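Local coordinates for protein malate dehydrogenase (Entamoeba histolytica, PDB 3I0P) that probably catalyses the NAD-dependent interconversion of malate and oxaloacetate, binding nicotinamide-adenine-dinucleotide in a two-chain assembly, at residues A[15-20]-A[353-358]; A[19-24]-A[53-58]; A[75-78]-A[84-87]; A[155-160]-A[208-213]; A[195-200]-A[343-348]. All blocks are in the same frame, centred on the assembly; numbering follows the deposited sequence. Where two conformers were deposited one is given.

Contact 1 (A[15-20]-A[353-358])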
# COMPACT_ATOMS: atom_id res chain seq x y z
N LYS A 15 22.40 10.55 -21.03
CA LYS A 15 22.95 10.86 -19.70
C LYS A 15 23.76 12.14 -19.70
O LYS A 15 23.47 13.06 -18.94
CB LYS A 15 23.91 9.75 -19.27
CG LYS A 15 23.47 8.82 -18.18
CD LYS A 15 24.58 7.82 -17.92
CE LYS A 15 24.64 7.37 -16.46
NZ LYS A 15 24.99 5.92 -16.35
N GLU A 16 24.79 12.19 -20.56
CA GLU A 16 25.73 13.31 -20.65
C GLU A 16 25.03 14.58 -21.10
O GLU A 16 25.33 15.67 -20.61
CB GLU A 16 26.87 12.97 -21.62
CG GLU A 16 27.59 14.19 -22.21
CD GLU A 16 28.63 14.80 -21.28
OE1 GLU A 16 28.69 14.41 -20.09
OE2 GLU A 16 29.40 15.67 -21.73
N PHE A 17 24.10 14.43 -22.04
CA PHE A 17 23.40 15.56 -22.65
C PHE A 17 22.54 16.26 -21.63
O PHE A 17 22.53 17.48 -21.54
CB PHE A 17 22.54 15.08 -23.82
CG PHE A 17 21.69 16.16 -24.42
CD1 PHE A 17 22.26 17.13 -25.25
CD2 PHE A 17 20.32 16.21 -24.17
CE1 PHE A 17 21.48 18.14 -25.82
CE2 PHE A 17 19.52 17.22 -24.73
CZ PHE A 17 20.10 18.19 -25.56
N MET A 18 21.84 15.45 -20.85
CA MET A 18 20.92 15.94 -19.83
C MET A 18 21.70 16.77 -18.81
O MET A 18 21.28 17.85 -18.40
CB MET A 18 20.23 14.75 -19.19
CG MET A 18 18.74 14.91 -19.07
SD MET A 18 17.74 13.44 -19.40
CE MET A 18 18.64 12.13 -18.56
N TYR A 19 22.87 16.26 -18.43
CA TYR A 19 23.73 16.89 -17.45
C TYR A 19 24.35 18.20 -17.97
O TYR A 19 24.47 19.17 -17.21
CB TYR A 19 24.80 15.88 -17.04
CG TYR A 19 25.98 16.39 -16.27
CD1 TYR A 19 25.88 16.75 -14.92
CD2 TYR A 19 27.24 16.47 -16.87
CE1 TYR A 19 26.99 17.21 -14.20
CE2 TYR A 19 28.36 16.92 -16.17
CZ TYR A 19 28.23 17.28 -14.84
OH TYR A 19 29.33 17.72 -14.15
N GLN A 20 24.72 18.24 -19.25
CA GLN A 20 25.27 19.46 -19.83
C GLN A 20 24.20 20.55 -19.96
O GLN A 20 24.45 21.71 -19.63
CB GLN A 20 25.96 19.21 -21.17
CG GLN A 20 27.17 18.26 -21.14
CD GLN A 20 28.31 18.72 -20.23
OE1 GLN A 20 28.61 19.91 -20.10
NE2 GLN A 20 28.98 17.74 -19.61
N LYS A 353 17.68 18.31 -30.19
CA LYS A 353 18.33 19.18 -31.18
C LYS A 353 18.14 20.65 -30.83
O LYS A 353 19.10 21.42 -30.85
CB LYS A 353 17.79 18.89 -32.58
CG LYS A 353 18.47 17.74 -33.30
CD LYS A 353 17.61 17.27 -34.48
CE LYS A 353 18.46 16.81 -35.65
NZ LYS A 353 19.35 17.92 -36.14
N GLU A 354 16.92 21.03 -30.48
CA GLU A 354 16.61 22.40 -30.10
C GLU A 354 17.43 22.86 -28.88
O GLU A 354 18.02 23.94 -28.91
CB GLU A 354 15.12 22.58 -29.86
CG GLU A 354 14.65 24.03 -29.98
CD GLU A 354 13.19 24.23 -29.56
OE1 GLU A 354 12.56 23.28 -29.02
OE2 GLU A 354 12.67 25.36 -29.76
N LEU A 355 17.46 22.03 -27.83
CA LEU A 355 18.27 22.31 -26.64
C LEU A 355 19.78 22.37 -26.94
O LEU A 355 20.49 23.23 -26.43
CB LEU A 355 18.00 21.28 -25.54
CG LEU A 355 16.56 21.15 -25.05
CD1 LEU A 355 16.35 19.82 -24.37
CD2 LEU A 355 16.16 22.31 -24.14
N SER A 356 20.24 21.44 -27.77
CA SER A 356 21.62 21.44 -28.27
C SER A 356 21.99 22.78 -28.92
O SER A 356 23.04 23.36 -28.62
CB SER A 356 21.80 20.32 -29.29
OG SER A 356 23.09 20.36 -29.84
N SER A 357 21.10 23.24 -29.79
CA SER A 357 21.21 24.50 -30.51
C SER A 357 21.26 25.71 -29.57
O SER A 357 22.20 26.52 -29.64
CB SER A 357 20.01 24.63 -31.46
OG SER A 357 20.30 25.47 -32.55
N PHE A 358 20.27 25.81 -28.69
CA PHE A 358 20.13 26.90 -27.71
C PHE A 358 21.32 27.01 -26.77
O PHE A 358 21.79 28.11 -26.53
CB PHE A 358 18.87 26.71 -26.86
CG PHE A 358 17.57 27.08 -27.54
CD1 PHE A 358 17.55 27.53 -28.86
CD2 PHE A 358 16.37 26.95 -26.86
CE1 PHE A 358 16.34 27.86 -29.48
CE2 PHE A 358 15.15 27.28 -27.47
CZ PHE A 358 15.14 27.74 -28.78
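Ser356 meets Phe17 with its backbone N and its CB, while its hydroxyl OG is hydrogen-bonded to the carbonyl oxygen of Val361 in the C-terminal tail. The small side chain suits this place: it lets the aromatic ring approach the helix backbone and still supplies a hydroxyl that bonds to Val361 O. Phe17 CZ lies 3.9 Å from Ser356 N, which sits at the rim of the ring near its plane, and Phe17 CE1 is 4.1 Å from Ser356 CB. The other half of the contact is purely apolar. Leu355 CB comes within 3.7 Å of Phe17 CZ, and Leu355 CD1 reaches to 4.1 Å from Phe17 CE2, the two side chains crossing at about a right angle. With CG anti to the backbone N (chi1 174°), the phenyl group of Phe17 stands out from its helix and its far end carries the contact. No hydrogen bond joins the two segments; the join is made by apolar packing. Around this pair of helices, 11-24 and 346-359, the tail residues Val361 and Leu363 also rest on Phe17, and helix 55-64 meets Leu355 through Phe55 and Ile60.

Contact 2 (A[19-24]-A[53-58])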
# COMPACT_ATOMS: atom_id res chain seq x y z
N TYR A 19 22.87 16.26 -18.43
CA TYR A 19 23.73 16.89 -17.45
C TYR A 19 24.35 18.20 -17.97
O TYR A 19 24.47 19.17 -17.21
CB TYR A 19 24.80 15.88 -17.04
CG TYR A 19 25.98 16.39 -16.27
CD1 TYR A 19 25.88 16.75 -14.92
CD2 TYR A 19 27.24 16.47 -16.87
CE1 TYR A 19 26.99 17.21 -14.20
CE2 TYR A 19 28.36 16.92 -16.17
CZ TYR A 19 28.23 17.28 -14.84
OH TYR A 19 29.33 17.72 -14.15
N GLN A 20 24.72 18.24 -19.25
CA GLN A 20 25.27 19.46 -19.83
C GLN A 20 24.20 20.55 -19.96
O GLN A 20 24.45 21.71 -19.63
CB GLN A 20 25.96 19.21 -21.17
CG GLN A 20 27.17 18.26 -21.14
CD GLN A 20 28.31 18.72 -20.23
OE1 GLN A 20 28.61 19.91 -20.10
NE2 GLN A 20 28.98 17.74 -19.61
N VAL A 21 23.01 20.17 -20.42
CA VAL A 21 21.93 21.15 -20.56
C VAL A 21 21.49 21.73 -19.20
O VAL A 21 21.13 22.92 -19.10
CB VAL A 21 20.73 20.58 -21.35
CG1 VAL A 21 19.62 21.62 -21.49
CG2 VAL A 21 21.17 20.11 -22.72
N LEU A 22 21.54 20.90 -18.16
CA LEU A 22 21.18 21.34 -16.82
C LEU A 22 22.21 22.30 -16.24
O LEU A 22 21.85 23.22 -15.50
CB LEU A 22 20.97 20.14 -15.89
CG LEU A 22 19.67 19.36 -16.01
CD1 LEU A 22 19.81 17.95 -15.43
CD2 LEU A 22 18.52 20.12 -15.35
N LEU A 23 23.48 22.09 -16.57
CA LEU A 23 24.53 23.05 -16.23
C LEU A 23 24.31 24.37 -16.97
O LEU A 23 24.34 25.43 -16.35
CB LEU A 23 25.91 22.50 -16.57
CG LEU A 23 26.43 21.37 -15.69
CD1 LEU A 23 27.76 20.85 -16.22
CD2 LEU A 23 26.54 21.82 -14.24
N LYS A 24 24.05 24.28 -18.27
CA LYS A 24 23.87 25.46 -19.11
C LYS A 24 22.74 26.36 -18.64
O LYS A 24 22.86 27.58 -18.76
CB LYS A 24 23.65 25.07 -20.58
CG LYS A 24 24.88 24.48 -21.25
CD LYS A 24 25.98 25.50 -21.49
CE LYS A 24 27.17 24.82 -22.16
NZ LYS A 24 28.16 25.79 -22.67
N GLN A 53 12.16 11.90 -22.59
CA GLN A 53 10.96 12.23 -23.38
C GLN A 53 10.11 13.31 -22.73
O GLN A 53 9.09 13.75 -23.28
CB GLN A 53 10.12 10.98 -23.66
CG GLN A 53 10.85 9.98 -24.54
CD GLN A 53 10.04 8.74 -24.85
OE1 GLN A 53 10.58 7.63 -24.87
NE2 GLN A 53 8.73 8.92 -25.10
N ARG A 54 10.56 13.76 -21.56
CA ARG A 54 9.85 14.73 -20.77
C ARG A 54 10.83 15.78 -20.26
O ARG A 54 10.47 16.69 -19.53
CB ARG A 54 9.18 14.01 -19.60
CG ARG A 54 7.82 14.54 -19.20
CD ARG A 54 6.87 14.76 -20.39
NE ARG A 54 6.38 13.51 -20.97
CZ ARG A 54 5.76 13.43 -22.14
NH1 ARG A 54 5.56 14.54 -22.85
NH2 ARG A 54 5.34 12.26 -22.61
N PHE A 55 12.09 15.64 -20.68
CA PHE A 55 13.16 16.51 -20.23
C PHE A 55 12.84 17.97 -20.51
O PHE A 55 12.86 18.80 -19.59
CB PHE A 55 14.48 16.11 -20.90
CG PHE A 55 15.68 16.87 -20.42
CD1 PHE A 55 15.97 16.95 -19.06
CD2 PHE A 55 16.53 17.47 -21.33
CE1 PHE A 55 17.09 17.64 -18.62
CE2 PHE A 55 17.65 18.16 -20.91
CZ PHE A 55 17.94 18.24 -19.55
N LYS A 56 12.53 18.27 -21.77
CA LYS A 56 12.30 19.65 -22.18
C LYS A 56 11.09 20.32 -21.50
O LYS A 56 11.23 21.39 -20.89
CB LYS A 56 12.19 19.79 -23.70
CG LYS A 56 12.40 21.23 -24.13
CD LYS A 56 12.02 21.50 -25.56
CE LYS A 56 11.77 23.00 -25.77
NZ LYS A 56 10.43 23.43 -25.26
N THR A 57 9.91 19.71 -21.62
CA THR A 57 8.68 20.36 -21.16
C THR A 57 8.49 20.34 -19.64
O THR A 57 7.96 21.30 -19.08
CB THR A 57 7.43 19.77 -21.83
OG1 THR A 57 7.34 18.38 -21.51
CG2 THR A 57 7.49 19.94 -23.35
N VAL A 58 8.92 19.26 -18.98
CA VAL A 58 8.64 19.11 -17.55
C VAL A 58 9.74 19.69 -16.66
O VAL A 58 9.51 20.01 -15.49
CB VAL A 58 8.25 17.63 -17.20
CG1 VAL A 58 8.13 17.39 -15.70
CG2 VAL A 58 6.95 17.27 -17.90
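The last turn of helix 11-24, carrying Val21 and Leu22, faces the first turn of helix 55-64, which opens with Phe55, and the closest CA atoms, Val21 CA and Lys56 CA, are 9.9 Å apart. One large ring bridges that gap. Phe55 holds CG anti to its backbone N (chi1 -175°), which extends the phenyl group across to the other helix, where its outer end meets two aliphatic residues. Val21 CB lies at the ring's edge in plane, 3.9 Å from Phe55 CE2. Its CG1 methyl, 4.0 Å from the same carbon, adds a second point of touch. On the neighbouring stretch of the rim, Leu22 CG is 4.1 Å from Phe55 CE1. This is helix-to-helix packing within the helical N-terminal part of a malate/L-lactate dehydrogenase chain, with helix 29-45 lying between the two segments in sequence. A phenylalanine suits the place because it spans the distance without bringing a polar group into the buried interface, and adjacent valine and leucine offer branched carbons along its edge. Leu22 also touches Ala32 of helix 29-45 and Phe92 in a loop, whereas Phe55 is met by Leu355 of helix 346-359.

Contact 3 (A[75-78]-A[84-87])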
# COMPACT_ATOMS: atom_id res chain seq x y z
N SER A 75 16.21 22.45 3.14
CA SER A 75 16.56 22.96 4.47
C SER A 75 15.92 22.10 5.56
O SER A 75 14.74 21.77 5.47
CB SER A 75 16.10 24.40 4.65
OG SER A 75 16.71 25.27 3.72
N ILE A 76 16.71 21.77 6.58
CA ILE A 76 16.20 21.03 7.73
C ILE A 76 15.30 21.94 8.56
O ILE A 76 15.75 22.97 9.08
CB ILE A 76 17.37 20.44 8.58
CG1 ILE A 76 18.10 19.35 7.78
CG2 ILE A 76 16.85 19.85 9.87
CD1 ILE A 76 19.54 19.11 8.21
N ILE A 77 14.02 21.59 8.67
CA ILE A 77 13.08 22.32 9.53
C ILE A 77 13.04 21.74 10.95
O ILE A 77 13.11 22.48 11.93
CB ILE A 77 11.65 22.39 8.92
CG1 ILE A 77 11.66 23.11 7.55
CG2 ILE A 77 10.67 23.05 9.88
CD1 ILE A 77 12.37 24.45 7.50
N ARG A 78 12.92 20.41 11.05
CA ARG A 78 12.80 19.72 12.33
C ARG A 78 13.42 18.33 12.21
O ARG A 78 13.00 17.54 11.37
CB ARG A 78 11.33 19.62 12.76
CG ARG A 78 11.14 19.58 14.28
CD ARG A 78 9.76 19.09 14.72
NE ARG A 78 8.71 20.11 14.63
CZ ARG A 78 7.59 20.09 15.36
NH1 ARG A 78 6.69 21.06 15.22
NH2 ARG A 78 7.36 19.12 16.24
N CYS A 84 12.91 13.49 10.02
CA CYS A 84 13.27 14.83 9.58
C CYS A 84 12.17 15.46 8.71
O CYS A 84 11.50 14.76 7.95
CB CYS A 84 14.61 14.83 8.85
SG CYS A 84 15.26 16.49 8.53
N VAL A 85 12.00 16.78 8.84
CA VAL A 85 11.18 17.56 7.91
C VAL A 85 12.09 18.45 7.09
O VAL A 85 12.94 19.16 7.64
CB VAL A 85 10.13 18.45 8.62
CG1 VAL A 85 9.38 19.33 7.60
CG2 VAL A 85 9.15 17.60 9.41
N LEU A 86 11.92 18.42 5.77
CA LEU A 86 12.68 19.27 4.88
C LEU A 86 11.77 20.23 4.13
O LEU A 86 10.67 19.87 3.71
CB LEU A 86 13.49 18.44 3.89
CG LEU A 86 14.51 17.40 4.37
CD1 LEU A 86 14.97 16.54 3.20
CD2 LEU A 86 15.72 18.05 5.06
N ASP A 87 12.24 21.47 3.99
CA ASP A 87 11.65 22.44 3.08
C ASP A 87 12.45 22.35 1.80
O ASP A 87 13.67 22.54 1.80
CB ASP A 87 11.75 23.83 3.69
CG ASP A 87 11.11 24.91 2.83
OD1 ASP A 87 10.41 24.59 1.85
OD2 ASP A 87 11.33 26.10 3.15
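Ser75 and Asp87 form an antiparallel hydrogen-bonded pair, with Ser75 N to Asp87 O and Asp87 N to Ser75 O both 2.9 Å. Two further backbone bonds continue the hairpin: Ile77 N gives to Val85 O at 2.9 Å, and Arg78 O accepts from Val85 N at 2.8 Å. Because Val85 thus faces both Ile77 and Arg78, the first strand carries a beta bulge, with Ile77 in a near-helical backbone conformation (psi -47°). Leu86 and Cys84 add CA-H...O contacts to Ser75 O and Arg78 O.

The apolar contacts fall into two groups. Ile76 pairs with Leu86 across a non-hydrogen-bonded site, Ile76 CG1 lying 3.8 Å from Leu86 CD2, and its CG2 methyl is 4.0 Å from Cys84 SG; Met103 of helix 93-111 touches both Ile76 and Cys84. The bulge brings Ile77 to the side of Val85 and Asp87, where Ile77 CB is 4.0 Å from Val85 CG1 and Ile77 CD1 is 3.9 Å from Asp87 CB.

Ser75 OG is hydrogen-bonded to Asn89 ND2 and Asp87 OD1 to Asn120 ND2. Val85 packs on Phe294 of the second subunit. The chemistry implies a division of labour: backbone bonds fix strand 75-79, outermost in this chain's mixed sheet, while Ile76, Leu86 and Cys84 make an apolar patch on one side and Ile77 and Val85 sit among the polar Ser75, Asp87 and Arg78 on the other.

Contact 4 (A[155-160]-A[208-213])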
# COMPACT_ATOMS: atom_id res chain seq x y z
N PHE A 155 -17.17 7.21 -5.68
CA PHE A 155 -18.47 7.91 -5.78
C PHE A 155 -18.32 9.38 -6.21
O PHE A 155 -19.28 10.16 -6.13
CB PHE A 155 -19.33 7.80 -4.50
CG PHE A 155 -19.54 6.39 -4.02
CD1 PHE A 155 -19.73 5.34 -4.92
CD2 PHE A 155 -19.57 6.11 -2.65
CE1 PHE A 155 -19.92 4.03 -4.46
CE2 PHE A 155 -19.77 4.81 -2.18
CZ PHE A 155 -19.94 3.76 -3.09
N GLY A 156 -17.12 9.75 -6.66
CA GLY A 156 -16.81 11.14 -7.03
C GLY A 156 -16.92 11.37 -8.52
O GLY A 156 -16.81 10.43 -9.31
N ASP A 157 -17.16 12.63 -8.90
CA ASP A 157 -17.42 13.00 -10.30
C ASP A 157 -16.51 14.16 -10.72
O ASP A 157 -16.84 14.96 -11.60
CB ASP A 157 -18.90 13.36 -10.48
CG ASP A 157 -19.40 13.20 -11.92
OD1 ASP A 157 -18.88 12.32 -12.65
OD2 ASP A 157 -20.32 13.94 -12.33
N GLU A 158 -15.33 14.22 -10.09
CA GLU A 158 -14.46 15.39 -10.13
C GLU A 158 -13.03 14.97 -9.74
O GLU A 158 -12.85 14.23 -8.78
CB GLU A 158 -15.00 16.42 -9.13
CG GLU A 158 -14.44 17.83 -9.28
CD GLU A 158 -14.74 18.72 -8.06
OE1 GLU A 158 -15.60 18.37 -7.22
OE2 GLU A 158 -14.10 19.79 -7.96
N PRO A 159 -12.01 15.42 -10.51
CA PRO A 159 -10.63 15.15 -10.11
C PRO A 159 -10.27 15.89 -8.82
O PRO A 159 -10.45 17.11 -8.74
CB PRO A 159 -9.80 15.70 -11.27
CG PRO A 159 -10.69 16.69 -11.94
CD PRO A 159 -12.08 16.16 -11.78
N ILE A 160 -9.75 15.15 -7.83
CA ILE A 160 -9.36 15.74 -6.54
C ILE A 160 -7.99 15.23 -6.01
O ILE A 160 -7.24 15.99 -5.37
CB ILE A 160 -10.48 15.55 -5.47
CG1 ILE A 160 -10.21 16.40 -4.21
CG2 ILE A 160 -10.70 14.07 -5.14
CD1 ILE A 160 -10.18 17.90 -4.47
N SER A 208 -12.87 8.59 -17.01
CA SER A 208 -14.26 8.89 -17.33
C SER A 208 -14.47 10.39 -17.52
O SER A 208 -13.74 11.21 -16.94
CB SER A 208 -15.19 8.37 -16.23
OG SER A 208 -15.30 6.96 -16.29
N MET A 209 -15.43 10.75 -18.37
CA MET A 209 -15.86 12.13 -18.51
C MET A 209 -16.75 12.44 -17.32
O MET A 209 -17.26 11.52 -16.69
CB MET A 209 -16.62 12.35 -19.83
CG MET A 209 -15.76 12.38 -21.11
SD MET A 209 -14.64 13.80 -21.31
CE MET A 209 -15.74 15.20 -21.09
N LYS A 210 -16.91 13.72 -17.00
CA LYS A 210 -17.88 14.14 -15.99
C LYS A 210 -19.20 13.41 -16.26
O LYS A 210 -19.65 13.34 -17.41
CB LYS A 210 -18.08 15.66 -16.05
CG LYS A 210 -19.07 16.23 -15.04
CD LYS A 210 -18.37 16.75 -13.82
CE LYS A 210 -19.31 17.59 -12.99
NZ LYS A 210 -18.58 18.20 -11.84
N GLY A 211 -19.78 12.84 -15.21
CA GLY A 211 -21.00 12.03 -15.34
C GLY A 211 -20.75 10.53 -15.40
O GLY A 211 -21.70 9.75 -15.35
N GLY A 212 -19.49 10.14 -15.53
CA GLY A 212 -19.11 8.72 -15.44
C GLY A 212 -19.00 7.94 -16.73
O GLY A 212 -18.78 6.72 -16.70
N LYS A 213 -19.15 8.62 -17.87
CA LYS A 213 -19.01 7.97 -19.17
C LYS A 213 -17.53 7.63 -19.42
O LYS A 213 -16.68 8.52 -19.40
CB LYS A 213 -19.57 8.87 -20.28
CG LYS A 213 -19.37 8.33 -21.70
CD LYS A 213 -19.94 9.28 -22.77
CE LYS A 213 -19.25 9.10 -24.12
NZ LYS A 213 -17.86 9.70 -24.13
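Asp157 points its carboxylate at the turn of the opposite segment, and Lys210 lays its aliphatic chain alongside the same residue. The carboxylate uses the syn lone pair of OD1, the side facing its other oxygen, to accept from the backbone: Gly211 N to Asp157 OD1 is 2.8 Å, with an N-H...O angle of 151°. CG lies anti to the backbone N in Asp157 (chi1 -156°), carrying the acid group out to that N-H. Lys210 comes from the neighbouring corner of the turn. Bent at chi2 (96°), its chain passes close to Asp157, so that Lys210 CD is 3.2 Å from Asp157 O and 3.7 Å from Asp157 OD2. Its ammonium group continues past, NZ remaining 4.6 Å from Asp157 OD2, and forms a salt bridge with Asp315 of the second subunit.

The receiving loop is a type II beta turn from Met209 to Gly212, closed by Gly212 N to Met209 O at 2.9 Å. Glycine fits the third position because Gly211 has a positive phi, at which a side chain would press on the preceding carbonyl oxygen. The turn follows strand 207-209, which pairs with strand 230-232. From that second strand, the hydroxyl of Tyr231 is also hydrogen-bonded to Asp157 OD1. The 155-160 loop lies at the subunit interface, Glu158 OE1 accepting from Asp315 N of the second subunit, and Phe155 touches a bound nicotinamide-adenine-dinucleotide.

Two partners therefore grip one carboxylate oxygen. Together with the nearby lysine charge they would be expected to favour an ionised Asp157, while Lys210 has its direct ionic partner across the subunit interface.

Contact 5 (A[195-200]-A[343-348])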
# COMPACT_ATOMS: atom_id res chain seq x y z
N TYR A 195 -0.26 7.55 -25.13
CA TYR A 195 -1.26 6.97 -26.03
C TYR A 195 -1.75 7.94 -27.13
O TYR A 195 -2.08 7.50 -28.24
CB TYR A 195 -2.41 6.37 -25.24
CG TYR A 195 -2.16 4.95 -24.76
CD1 TYR A 195 -0.94 4.59 -24.18
CD2 TYR A 195 -3.14 3.97 -24.87
CE1 TYR A 195 -0.70 3.30 -23.75
CE2 TYR A 195 -2.92 2.67 -24.43
CZ TYR A 195 -1.69 2.34 -23.87
OH TYR A 195 -1.45 1.07 -23.43
N VAL A 196 -1.80 9.24 -26.83
CA VAL A 196 -2.04 10.26 -27.85
C VAL A 196 -0.92 10.23 -28.89
O VAL A 196 -1.18 10.15 -30.10
CB VAL A 196 -2.17 11.69 -27.25
CG1 VAL A 196 -1.99 12.76 -28.32
CG2 VAL A 196 -3.51 11.86 -26.58
N ARG A 197 0.33 10.28 -28.41
CA ARG A 197 1.51 10.33 -29.28
C ARG A 197 1.54 9.21 -30.33
O ARG A 197 1.76 9.48 -31.51
CB ARG A 197 2.81 10.32 -28.46
CG ARG A 197 4.05 9.97 -29.28
CD ARG A 197 5.35 10.28 -28.56
NE ARG A 197 5.58 9.46 -27.35
CZ ARG A 197 5.91 8.17 -27.34
NH1 ARG A 197 6.05 7.47 -28.47
NH2 ARG A 197 6.11 7.56 -26.17
N MET A 198 1.31 7.98 -29.90
CA MET A 198 1.33 6.84 -30.83
C MET A 198 -0.06 6.49 -31.39
O MET A 198 -0.21 5.51 -32.12
CB MET A 198 2.04 5.62 -30.22
CG MET A 198 1.62 5.23 -28.81
SD MET A 198 2.57 3.85 -28.14
CE MET A 198 4.25 4.46 -28.24
N GLY A 199 -1.06 7.30 -31.05
CA GLY A 199 -2.42 7.13 -31.57
C GLY A 199 -3.08 5.79 -31.28
O GLY A 199 -3.55 5.10 -32.19
N LYS A 200 -3.09 5.40 -30.00
CA LYS A 200 -3.85 4.23 -29.57
C LYS A 200 -5.00 4.70 -28.68
O LYS A 200 -4.97 5.82 -28.17
CB LYS A 200 -2.95 3.24 -28.81
N ASP A 343 15.27 3.71 -28.07
CA ASP A 343 14.59 4.18 -29.27
C ASP A 343 13.65 5.34 -28.94
O ASP A 343 12.54 5.14 -28.44
CB ASP A 343 13.83 3.04 -29.94
CG ASP A 343 14.75 1.94 -30.44
OD1 ASP A 343 15.68 2.21 -31.23
OD2 ASP A 343 14.52 0.79 -30.04
N LEU A 344 14.10 6.56 -29.23
CA LEU A 344 13.34 7.76 -28.90
C LEU A 344 12.47 8.22 -30.06
O LEU A 344 12.91 8.19 -31.22
CB LEU A 344 14.29 8.89 -28.49
CG LEU A 344 15.29 8.59 -27.37
CD1 LEU A 344 16.14 9.81 -27.07
CD2 LEU A 344 14.56 8.11 -26.12
N PRO A 345 11.23 8.65 -29.76
CA PRO A 345 10.36 9.26 -30.77
C PRO A 345 11.02 10.46 -31.42
O PRO A 345 11.96 11.02 -30.86
CB PRO A 345 9.15 9.71 -29.96
CG PRO A 345 9.11 8.79 -28.80
CD PRO A 345 10.54 8.51 -28.46
N LEU A 346 10.51 10.84 -32.59
CA LEU A 346 11.03 11.96 -33.38
C LEU A 346 10.87 13.29 -32.66
O LEU A 346 11.75 14.16 -32.75
CB LEU A 346 10.31 12.02 -34.72
CG LEU A 346 11.19 12.35 -35.94
CD1 LEU A 346 11.78 11.06 -36.56
CD2 LEU A 346 10.42 13.22 -36.99
N VAL A 347 9.75 13.46 -31.96
CA VAL A 347 9.52 14.67 -31.16
C VAL A 347 10.64 14.90 -30.14
O VAL A 347 11.09 16.02 -29.96
CB VAL A 347 8.09 14.71 -30.51
CG1 VAL A 347 7.89 13.58 -29.49
CG2 VAL A 347 7.81 16.07 -29.87
N THR A 348 11.11 13.82 -29.50
CA THR A 348 12.15 13.90 -28.47
C THR A 348 13.48 14.27 -29.11
O THR A 348 14.20 15.14 -28.61
CB THR A 348 12.30 12.57 -27.67
OG1 THR A 348 11.01 12.11 -27.24
CG2 THR A 348 13.17 12.76 -26.45
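Pro345 directs its CG at one face of the Arg197 guanidinium group, 3.3 Å above the plane and offset toward the rim, with the proline ring steeply tilted against that plane. The closest atom of the group is on that rim, Arg197 NH1 being 3.3 Å from Pro345 CG, while the central Arg197 CZ is 3.6 Å from the same carbon. The side chain of Gln53 also packs against Arg197. The arginine and proline side chains cross at about a right angle. Arg197 runs extended from its helix and then bends at chi3 (66°), which turns a face of the head toward Pro345 CG; just before the bend, Arg197 CD comes loosely to 4.3 Å from Val347 CG1.

The contact joins two helix ends. Helix 189-197 finishes in a Schellman motif, with Lys200 N bonded to Tyr195 O at 2.9 Å and Gly199 N to Val196 O at 3.0 Å. Gly199 takes the positive phi (59°) that this ending needs, a conformation glycine adopts readily. Opposite, Pro345 occupies the N-cap position of helix 346-359, where strand 342-345, paired with strand 6-9, leads into the helix. Proline suits this junction because it has no N-H to satisfy, and its compact apolar ring presents a CG corner to the flat group. Arginine suits the other side because its head accepts that corner on its face while CD comes near the valine. The side chain of Arg197 is about 13 Å from a bound nicotinamide-adenine-dinucleotide.

From the N terminus, helix 11-24 starts both contact 1 and contact 2, which share Tyr19 and Gln20. Contact 2 closes a short loop at helix 55-64, whereas contact 1 waits for helix 346-359 and so encloses contacts 3, 4 and 5. Contact 3 is a tight hairpin at one edge of the mixed sheet, following contact 2 in series. Contacts 4 and 5 cross; contact 4 ties the loop before strand 166-170 to the turn after strand 207-209. Contacts 1 and 2 touch through Phe55 and Leu355, and Gln53 links contact 2 to Arg197 and Pro345 of contact 5, joining the N- and C-terminal helices to helix 189-197. Contacts 3 and 4 both meet the second subunit.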